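Glutathione S-transferase (Bombyx mori, PDB 4E8H) binds glutathione as a homodimer and probably catalyses its transfer to electrophilic substrates, as expected of a glutathione transferase. Local coordinates at residues P3-K8 with D62-I67; K8-P13 with H33-N38; V21-R26 with Y199-I204. All coordinates share one frame; numbering follows the deposited sequence.

Contact 1 (P3-K8 with D62-I67); sequences PVQPIK and DDNGFI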
loop_
_atom_site.group_PDB
_atom_site.type_symbol
_atom_site.label_atom_id
_atom_site.label_comp_id
_atom_site.label_asym_id
_atom_site.label_seq_id
_atom_site.Cartn_x
_atom_site.Cartn_y
_atom_site.Cartn_z
ATOM N N PRO B 3 -15.803 6.022 19.447
ATOM C CA PRO B 3 -14.657 6.326 20.304
ATOM C C PRO B 3 -15.109 7.011 21.592
ATOM O O PRO B 3 -16.111 7.731 21.588
ATOM C CB PRO B 3 -13.809 7.274 19.447
ATOM C CG PRO B 3 -14.736 7.810 18.416
ATOM C CD PRO B 3 -15.723 6.721 18.151
ATOM N N VAL B 4 -14.379 6.776 22.682
ATOM C CA VAL B 4 -14.784 7.274 24.005
ATOM C C VAL B 4 -14.554 8.779 24.162
ATOM O O VAL B 4 -15.212 9.438 24.968
ATOM C CB VAL B 4 -14.152 6.462 25.174
ATOM C CG1 VAL B 4 -14.600 5.004 25.121
ATOM C CG2 VAL B 4 -12.631 6.568 25.185
ATOM N N GLN B 5 -13.613 9.303 23.384
ATOM C CA GLN B 5 -13.445 10.739 23.204
ATOM C C GLN B 5 -13.055 10.953 21.736
ATOM O O GLN B 5 -12.690 9.987 21.057
ATOM C CB GLN B 5 -12.411 11.304 24.195
ATOM C CG GLN B 5 -10.957 11.292 23.733
ATOM C CD GLN B 5 -9.972 11.009 24.862
ATOM O OE1 GLN B 5 -10.222 11.333 26.026
ATOM N NE2 GLN B 5 -8.847 10.394 24.517
ATOM N N PRO B 6 -13.156 12.199 21.230
ATOM C CA PRO B 6 -12.801 12.452 19.833
ATOM C C PRO B 6 -11.409 11.952 19.465
ATOM O O PRO B 6 -10.455 12.135 20.227
ATOM C CB PRO B 6 -12.862 13.975 19.735
ATOM C CG PRO B 6 -13.894 14.355 20.726
ATOM C CD PRO B 6 -13.717 13.403 21.872
ATOM N N ILE B 7 -11.315 11.306 18.307
ATOM C CA ILE B 7 -10.044 10.842 17.772
ATOM C C ILE B 7 -9.209 12.055 17.371
ATOM O O ILE B 7 -9.737 13.033 16.836
ATOM C CB ILE B 7 -10.255 9.888 16.569
ATOM C CG1 ILE B 7 -10.992 8.620 17.022
ATOM C CG2 ILE B 7 -8.927 9.532 15.918
ATOM C CD1 ILE B 7 -11.543 7.764 15.889
ATOM N N LYS B 8 -7.913 11.994 17.660
ATOM C CA LYS B 8 -6.998 13.072 17.308
ATOM C C LYS B 8 -6.297 12.770 15.993
ATOM O O LYS B 8 -5.930 11.624 15.723
ATOM C CB LYS B 8 -5.976 13.304 18.425
ATOM C CG LYS B 8 -6.564 13.961 19.669
ATOM C CD LYS B 8 -5.555 14.053 20.803
ATOM C CE LYS B 8 -6.242 14.464 22.101
ATOM N NZ LYS B 8 -5.297 14.518 23.251
ATOM N N ASP B 62 -4.409 9.426 16.746
ATOM C CA ASP B 62 -4.447 8.989 18.142
ATOM C C ASP B 62 -5.899 8.767 18.570
ATOM O O ASP B 62 -6.604 9.712 18.945
ATOM C CB ASP B 62 -3.737 9.998 19.063
ATOM C CG ASP B 62 -3.845 9.638 20.552
ATOM O OD1 ASP B 62 -4.402 8.574 20.908
ATOM O OD2 ASP B 62 -3.365 10.439 21.378
ATOM N N ASP B 63 -6.337 7.512 18.491
ATOM C CA ASP B 63 -7.644 7.104 18.994
ATOM C C ASP B 63 -7.482 6.696 20.450
ATOM O O ASP B 63 -7.223 5.525 20.758
ATOM C CB ASP B 63 -8.232 5.960 18.148
ATOM C CG ASP B 63 -9.549 5.412 18.705
ATOM O OD1 ASP B 63 -10.213 6.090 19.519
ATOM O OD2 ASP B 63 -9.925 4.286 18.316
ATOM N N ASN B 64 -7.594 7.683 21.335
ATOM C CA ASN B 64 -7.667 7.440 22.769
ATOM C C ASN B 64 -6.518 6.568 23.294
ATOM O O ASN B 64 -6.727 5.656 24.095
ATOM C CB ASN B 64 -9.040 6.843 23.110
ATOM C CG ASN B 64 -10.188 7.779 22.751
ATOM O OD1 ASN B 64 -10.759 8.419 23.626
ATOM N ND2 ASN B 64 -10.519 7.870 21.465
ATOM N N GLY B 65 -5.305 6.858 22.827
ATOM C CA GLY B 65 -4.119 6.101 23.222
ATOM C C GLY B 65 -3.584 5.163 22.152
ATOM O O GLY B 65 -2.404 4.806 22.171
ATOM N N PHE B 66 -4.450 4.751 21.229
ATOM C CA PHE B 66 -4.037 3.902 20.113
ATOM C C PHE B 66 -3.512 4.765 18.970
ATOM O O PHE B 66 -4.248 5.572 18.393
ATOM C CB PHE B 66 -5.186 2.995 19.647
ATOM C CG PHE B 66 -4.851 2.141 18.449
ATOM C CD1 PHE B 66 -3.845 1.178 18.514
ATOM C CD2 PHE B 66 -5.555 2.291 17.256
ATOM C CE1 PHE B 66 -3.535 0.387 17.407
ATOM C CE2 PHE B 66 -5.255 1.503 16.143
ATOM C CZ PHE B 66 -4.243 0.549 16.220
ATOM N N ILE B 67 -2.228 4.587 18.665
ATOM C CA ILE B 67 -1.545 5.357 17.629
ATOM C C ILE B 67 -1.494 4.586 16.312
ATOM O O ILE B 67 -1.206 3.388 16.297
ATOM C CB ILE B 67 -0.093 5.727 18.053
ATOM C CG1 ILE B 67 -0.044 6.266 19.493
ATOM C CG2 ILE B 67 0.540 6.702 17.053
ATOM C CD1 ILE B 67 -0.825 7.566 19.743
HETATM O O HOH W 1 -12.003 4.751 21.766
HETATM O O HOH W 2 -8.231 10.684 21.304
#
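Asp62 faces Lys8 in an antiparallel hydrogen-bonded pair. Lys8 N gives to Asp62 O at 2.9 Å, and Asp62 N returns a bond to Lys8 O. On one side of the sheet Lys8 CB and Asp62 CB sit 4.0 Å apart. The Asp62 carboxylate turns back on its own chain, where OD1 takes the N-H of Gly65 in an Asx motif; its other oxygen, Asp62 OD2, stays 4.9 Å from Lys8 NZ, close enough that the opposite charges would probably attract, though the groups are not in contact. At Asp63, CG lies anti to the backbone N (chi1 175°), and OD1 meets Ile7 CG1 at 3.6 Å and also approaches Pro3 CB. The same OD1 accepts from Asn64 ND2 and from a water that is held in turn by Val4 N. OD2 is engaged by the hydroxyls of Tyr77 and Tyr82 and by a salt bridge to Arg94 of the second subunit, so the negative charge of this buried carboxylate is probably well compensated. Asn64 makes the most extensive contact with segment 3-8: its ND2 donates to Gln5 O at 3.1 Å, nearly straight at 165°, with the acceptor in the amide plane but the donor raised above the carbonyl plane. An alanine here would probably leave Gln5 O without this donor and the chain around Gln5 less firmly fixed to the turn. A second water ties Asn64 N and Asp62 O to Pro6 O and Gln5 NE2. Beyond Asn64, Gly65 has a positive phi (106°) at which a side chain would press on the preceding carbonyl oxygen. The arrangement is a beta hairpin closed by a type I' turn from Asp63 to Phe66, joining strands 60-63 and 66-69 of the thioredoxin-like domain, with its first strand paired to strand 7-11.

Contact 2 (K8-P13 with H33-N38); sequences KLYYLP and HLITTN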
loop_
_atom_site.group_PDB
_atom_site.type_symbol
_atom_site.label_atom_id
_atom_site.label_comp_id
_atom_site.label_asym_id
_atom_site.label_seq_id
_atom_site.Cartn_x
_atom_site.Cartn_y
_atom_site.Cartn_z
ATOM N N LYS B 8 -7.913 11.994 17.660
ATOM C CA LYS B 8 -6.998 13.072 17.308
ATOM C C LYS B 8 -6.297 12.770 15.993
ATOM O O LYS B 8 -5.930 11.624 15.723
ATOM C CB LYS B 8 -5.976 13.304 18.425
ATOM C CG LYS B 8 -6.564 13.961 19.669
ATOM C CD LYS B 8 -5.555 14.053 20.803
ATOM C CE LYS B 8 -6.242 14.464 22.101
ATOM N NZ LYS B 8 -5.297 14.518 23.251
ATOM N N LEU B 9 -6.128 13.801 15.172
ATOM C CA LEU B 9 -5.385 13.667 13.927
ATOM C C LEU B 9 -4.330 14.757 13.806
ATOM O O LEU B 9 -4.657 15.945 13.746
ATOM C CB LEU B 9 -6.321 13.691 12.711
ATOM C CG LEU B 9 -5.680 13.251 11.388
ATOM C CD1 LEU B 9 -5.548 11.730 11.323
ATOM C CD2 LEU B 9 -6.465 13.775 10.194
ATOM N N TYR B 10 -3.068 14.343 13.786
ATOM C CA TYR B 10 -1.957 15.251 13.518
ATOM C C TYR B 10 -1.857 15.401 12.004
ATOM O O TYR B 10 -1.718 14.409 11.288
ATOM C CB TYR B 10 -0.661 14.720 14.143
ATOM C CG TYR B 10 -0.734 14.638 15.655
ATOM C CD1 TYR B 10 -0.259 15.677 16.454
ATOM C CD2 TYR B 10 -1.307 13.531 16.285
ATOM C CE1 TYR B 10 -0.339 15.609 17.843
ATOM C CE2 TYR B 10 -1.395 13.457 17.671
ATOM C CZ TYR B 10 -0.908 14.498 18.442
ATOM O OH TYR B 10 -0.993 14.421 19.814
ATOM N N TYR B 11 -1.951 16.637 11.518
ATOM C CA TYR B 11 -2.215 16.884 10.099
ATOM C C TYR B 11 -1.739 18.259 9.617
ATOM O O TYR B 11 -1.267 19.080 10.409
ATOM C CB TYR B 11 -3.731 16.772 9.850
ATOM C CG TYR B 11 -4.471 18.089 10.018
ATOM C CD1 TYR B 11 -5.216 18.630 8.968
ATOM C CD2 TYR B 11 -4.400 18.812 11.214
ATOM C CE1 TYR B 11 -5.885 19.849 9.110
ATOM C CE2 TYR B 11 -5.056 20.033 11.363
ATOM C CZ TYR B 11 -5.800 20.544 10.309
ATOM O OH TYR B 11 -6.459 21.745 10.456
ATOM N N LEU B 12 -1.873 18.490 8.312
ATOM C CA LEU B 12 -1.870 19.831 7.726
ATOM C C LEU B 12 -2.945 19.870 6.641
ATOM O O LEU B 12 -3.104 18.891 5.907
ATOM C CB LEU B 12 -0.507 20.177 7.121
ATOM C CG LEU B 12 0.663 20.486 8.058
ATOM C CD1 LEU B 12 1.956 20.584 7.261
ATOM C CD2 LEU B 12 0.425 21.762 8.867
ATOM N N PRO B 13 -3.686 20.991 6.528
ATOM C CA PRO B 13 -4.812 21.041 5.579
ATOM C C PRO B 13 -4.523 20.644 4.110
ATOM O O PRO B 13 -5.366 19.979 3.504
ATOM C CB PRO B 13 -5.292 22.498 5.675
ATOM C CG PRO B 13 -4.888 22.928 7.042
ATOM C CD PRO B 13 -3.583 22.234 7.320
ATOM N N HIS B 33 -10.505 15.686 16.331
ATOM C CA HIS B 33 -9.837 16.835 16.903
ATOM C C HIS B 33 -8.509 17.002 16.180
ATOM O O HIS B 33 -7.553 16.249 16.396
ATOM C CB HIS B 33 -9.713 16.706 18.424
ATOM C CG HIS B 33 -10.983 17.033 19.148
ATOM N ND1 HIS B 33 -11.029 17.306 20.499
ATOM C CD2 HIS B 33 -12.254 17.161 18.696
ATOM C CE1 HIS B 33 -12.277 17.566 20.851
ATOM N NE2 HIS B 33 -13.039 17.487 19.775
ATOM N N LEU B 34 -8.499 17.981 15.282
ATOM C CA LEU B 34 -7.390 18.219 14.374
ATOM C C LEU B 34 -6.294 19.004 15.078
ATOM O O LEU B 34 -6.563 20.017 15.730
ATOM C CB LEU B 34 -7.876 18.974 13.132
ATOM C CG LEU B 34 -9.035 18.369 12.328
ATOM C CD1 LEU B 34 -9.654 19.407 11.402
ATOM C CD2 LEU B 34 -8.596 17.133 11.542
ATOM N N ILE B 35 -5.063 18.518 14.956
ATOM C CA ILE B 35 -3.910 19.178 15.556
ATOM C C ILE B 35 -2.906 19.534 14.467
ATOM O O ILE B 35 -2.241 18.657 13.907
ATOM C CB ILE B 35 -3.239 18.307 16.651
ATOM C CG1 ILE B 35 -4.272 17.852 17.690
ATOM C CG2 ILE B 35 -2.088 19.070 17.320
ATOM C CD1 ILE B 35 -3.839 16.659 18.529
ATOM N N THR B 36 -2.821 20.828 14.170
ATOM C CA THR B 36 -1.884 21.357 13.185
ATOM C C THR B 36 -0.458 20.947 13.546
ATOM O O THR B 36 0.009 21.200 14.659
ATOM C CB THR B 36 -1.997 22.897 13.086
ATOM O OG1 THR B 36 -3.310 23.247 12.629
ATOM C CG2 THR B 36 -0.966 23.472 12.119
ATOM N N THR B 37 0.215 20.292 12.604
ATOM C CA THR B 37 1.577 19.826 12.822
ATOM C C THR B 37 2.503 20.395 11.751
ATOM O O THR B 37 2.565 19.895 10.624
ATOM C CB THR B 37 1.650 18.282 12.898
ATOM O OG1 THR B 37 0.764 17.814 13.923
ATOM C CG2 THR B 37 3.068 17.815 13.218
ATOM N N ASN B 38 3.211 21.454 12.133
ATOM C CA ASN B 38 4.066 22.220 11.236
ATOM C C ASN B 38 5.355 21.471 10.901
ATOM O O ASN B 38 6.301 21.453 11.694
ATOM C CB ASN B 38 4.381 23.580 11.878
ATOM C CG ASN B 38 4.791 24.639 10.868
ATOM O OD1 ASN B 38 5.411 24.348 9.844
ATOM N ND2 ASN B 38 4.455 25.890 11.166
HETATM O O HOH W 3 -6.671 23.010 13.439
#
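Tyr10 and Ile35 lie side by side on one face of the sheet, pointing the same way. Ile35 CD1 stands over one face of the phenol ring, displaced toward its rim, in a CH-pi contact 4.0 Å from the Tyr10 ring centroid; the nearest ring atom is Tyr10 CZ. Thr37 OG1 comes to the same ring in its plane, at the edge, 3.5 Å from Tyr10 CD1. The aliphatic part of Lys8 also leans on Ile35, Lys8 CD lying 3.9 Å from Ile35 CD1. On the reverse face Leu9 and Leu34 run alongside each other, meeting through their CD2 methyls. Tyr11 starts out away from segment 33-38, with CG between the backbone N and the carbonyl carbon (chi1 90°). Its ring nevertheless crosses Leu34 obliquely, Tyr11 CE2 lying 3.5 Å from Leu34 CB. Met22 of helix 16-27 packs against both residues, as expected in this beta-alpha-beta unit, whose two strands pair in parallel. Four backbone bonds join the two segments, the first from Leu9 N to His33 O, the last from Thr37 N, just past its strand, to Tyr11 O at 2.9 Å. Farther on, Leu12 CG lies 3.2 Å from Thr37 O, and Leu12 touches Ile58, a glutathione-binding residue. Ile35 O is gripped from opposite faces of its plane by Tyr11 N and Thr37 OG1; the hydroxyl, bonding back to its own chain, probably helps to fix this shared acceptor where regular pairing ends.

Contact 3 (V21-R26 with Y199-I204); sequences VMMTAR and YGYDEI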
loop_
_atom_site.group_PDB
_atom_site.type_symbol
_atom_site.label_atom_id
_atom_site.label_comp_id
_atom_site.label_asym_id
_atom_site.label_seq_id
_atom_site.Cartn_x
_atom_site.Cartn_y
_atom_site.Cartn_z
ATOM N N VAL B 21 -8.051 10.901 4.922
ATOM C CA VAL B 21 -8.497 10.513 6.260
ATOM C C VAL B 21 -9.671 11.381 6.727
ATOM O O VAL B 21 -10.673 10.856 7.219
ATOM C CB VAL B 21 -7.345 10.565 7.303
ATOM C CG1 VAL B 21 -7.877 10.325 8.715
ATOM C CG2 VAL B 21 -6.268 9.543 6.967
ATOM N N MET B 22 -9.544 12.697 6.552
ATOM C CA MET B 22 -10.548 13.655 7.031
ATOM C C MET B 22 -11.918 13.447 6.386
ATOM O O MET B 22 -12.941 13.536 7.064
ATOM C CB MET B 22 -10.068 15.099 6.831
ATOM C CG MET B 22 -8.931 15.508 7.763
ATOM S SD MET B 22 -8.010 16.950 7.186
ATOM C CE MET B 22 -9.053 18.280 7.774
ATOM N N MET B 23 -11.931 13.166 5.085
ATOM C CA MET B 23 -13.177 12.874 4.375
ATOM C C MET B 23 -13.760 11.514 4.765
ATOM O O MET B 23 -14.979 11.362 4.821
ATOM C CB MET B 23 -12.990 12.963 2.857
ATOM C CG MET B 23 -12.889 14.388 2.318
ATOM S SD MET B 23 -12.955 14.501 0.514
ATOM C CE MET B 23 -11.435 13.679 0.043
ATOM N N THR B 24 -12.897 10.533 5.033
ATOM C CA THR B 24 -13.357 9.220 5.496
ATOM C C THR B 24 -14.064 9.346 6.846
ATOM O O THR B 24 -15.123 8.751 7.051
ATOM C CB THR B 24 -12.208 8.190 5.587
ATOM O OG1 THR B 24 -11.611 8.032 4.296
ATOM C CG2 THR B 24 -12.725 6.829 6.056
ATOM N N ALA B 25 -13.479 10.133 7.749
ATOM C CA ALA B 25 -14.064 10.387 9.067
ATOM C C ALA B 25 -15.414 11.103 8.992
ATOM O O ALA B 25 -16.311 10.818 9.790
ATOM C CB ALA B 25 -13.094 11.173 9.935
ATOM N N ARG B 26 -15.555 12.028 8.044
ATOM C CA ARG B 26 -16.824 12.732 7.846
ATOM C C ARG B 26 -17.932 11.786 7.386
ATOM O O ARG B 26 -19.042 11.823 7.923
ATOM C CB ARG B 26 -16.663 13.896 6.862
ATOM C CG ARG B 26 -15.870 15.078 7.415
ATOM C CD ARG B 26 -16.677 15.884 8.426
ATOM N NE ARG B 26 -17.780 16.601 7.790
ATOM C CZ ARG B 26 -17.697 17.839 7.312
ATOM N NH1 ARG B 26 -16.559 18.520 7.397
ATOM N NH2 ARG B 26 -18.757 18.401 6.749
ATOM N N TYR B 199 -20.290 15.689 2.930
ATOM C CA TYR B 199 -19.255 15.237 3.859
ATOM C C TYR B 199 -17.961 16.052 3.781
ATOM O O TYR B 199 -16.866 15.526 3.997
ATOM C CB TYR B 199 -18.985 13.742 3.655
ATOM C CG TYR B 199 -20.208 12.874 3.866
ATOM C CD1 TYR B 199 -20.747 12.696 5.141
ATOM C CD2 TYR B 199 -20.829 12.234 2.793
ATOM C CE1 TYR B 199 -21.869 11.903 5.345
ATOM C CE2 TYR B 199 -21.955 11.436 2.986
ATOM C CZ TYR B 199 -22.467 11.276 4.266
ATOM O OH TYR B 199 -23.578 10.489 4.468
ATOM N N GLY B 200 -18.096 17.341 3.474
ATOM C CA GLY B 200 -16.975 18.274 3.528
ATOM C C GLY B 200 -16.014 18.241 2.354
ATOM O O GLY B 200 -14.840 18.589 2.506
ATOM N N TYR B 201 -16.506 17.844 1.182
ATOM C CA TYR B 201 -15.652 17.778 -0.000
ATOM C C TYR B 201 -14.970 19.122 -0.308
ATOM O O TYR B 201 -13.769 19.155 -0.581
ATOM C CB TYR B 201 -16.402 17.246 -1.229
ATOM C CG TYR B 201 -15.531 17.241 -2.461
ATOM C CD1 TYR B 201 -15.644 18.247 -3.414
ATOM C CD2 TYR B 201 -14.560 16.257 -2.649
ATOM C CE1 TYR B 201 -14.835 18.265 -4.533
ATOM C CE2 TYR B 201 -13.742 16.267 -3.769
ATOM C CZ TYR B 201 -13.883 17.277 -4.706
ATOM O OH TYR B 201 -13.081 17.300 -5.823
ATOM N N ASP B 202 -15.733 20.216 -0.260
ATOM C CA ASP B 202 -15.179 21.548 -0.533
ATOM C C ASP B 202 -14.225 22.022 0.553
ATOM O O ASP B 202 -13.123 22.481 0.251
ATOM C CB ASP B 202 -16.277 22.598 -0.733
ATOM C CG ASP B 202 -15.721 23.957 -1.156
ATOM O OD1 ASP B 202 -15.769 24.271 -2.364
ATOM O OD2 ASP B 202 -15.223 24.708 -0.286
ATOM N N GLU B 203 -14.652 21.925 1.808
ATOM C CA GLU B 203 -13.856 22.442 2.919
ATOM C C GLU B 203 -12.569 21.645 3.160
ATOM O O GLU B 203 -11.587 22.195 3.659
ATOM C CB GLU B 203 -14.692 22.564 4.201
ATOM C CG GLU B 203 -15.267 21.258 4.722
ATOM C CD GLU B 203 -16.322 21.471 5.790
ATOM O OE1 GLU B 203 -17.524 21.408 5.458
ATOM O OE2 GLU B 203 -15.952 21.701 6.962
ATOM N N ILE B 204 -12.572 20.364 2.794
ATOM C CA ILE B 204 -11.388 19.517 2.962
ATOM C C ILE B 204 -10.559 19.415 1.677
ATOM O O ILE B 204 -9.403 19.847 1.647
ATOM C CB ILE B 204 -11.749 18.093 3.487
ATOM C CG1 ILE B 204 -12.435 18.176 4.857
ATOM C CG2 ILE B 204 -10.501 17.203 3.564
ATOM C CD1 ILE B 204 -13.221 16.929 5.242
HETATM O O HOH W 4 -19.775 21.307 6.782
#
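Met22, Met23 and Arg26 present one side of helix 16-27 to Ile204, which supplies much of the apolar contact. Ile204 CG2 meets Met22 CB at 3.9 Å, while its CD1 reaches Met23 CG and Arg26 CG; Met23 and Ile204 slide past each other in opposite directions. Met23 also makes a Met-aromatic contact, its SD 4.0 Å from Tyr201 CD2 and oblique to the ring. Met23 and Tyr201 run side by side there, and the far end of the tyrosine is held by Thr170 through its hydroxyl. Helices 160-174 and 183-196 close round Met23 as well, so the contact seats a helix of the thioredoxin-like domain against the all-helical C-terminal domain, the interdomain packing of the glutathione transferase fold. The polar part belongs to Arg26, whose chain bends at chi2 and chi3. One face of its guanidinium lies over the backbone of Tyr199 and Gly200, Gly200 N being 3.5 Å from Arg26 NH2. A CB at Gly200 would collide with Arg26 NH1, and its positive phi also suits glycine, here the N-cap of helix 201-213. Glu203 meets the guanidinium at its edge, the guanidinium and carboxylate planes 80° apart, in a salt bridge whose hydrogen bonds are weak: Arg26 NH1 is 3.3 Å from Glu203 OE2. A water accepts from Arg26 NH2 and donates to Glu203 OE1, reinforcing the pair.

Contacts 1 and 2 hold the two neighbours of strand 7-11 in one sheet: 60-63 antiparallel in contact 1, 32-36 parallel in contact 2. They share Lys8 and join where Ile7 O probably accepts from His33 N. Contact 3 lies nearest the chain's centre and has the largest share of buried residues, with side chains rather than backbone bonds spanning it. It meets contact 2 through Val21 and Met22 but does not touch contact 1. Contact 1, partly buried, is rich in carboxylate, amide and water bonds and reaches the second subunit; contact 2, a surface contact, combines backbone pairing with aromatic and aliphatic packing.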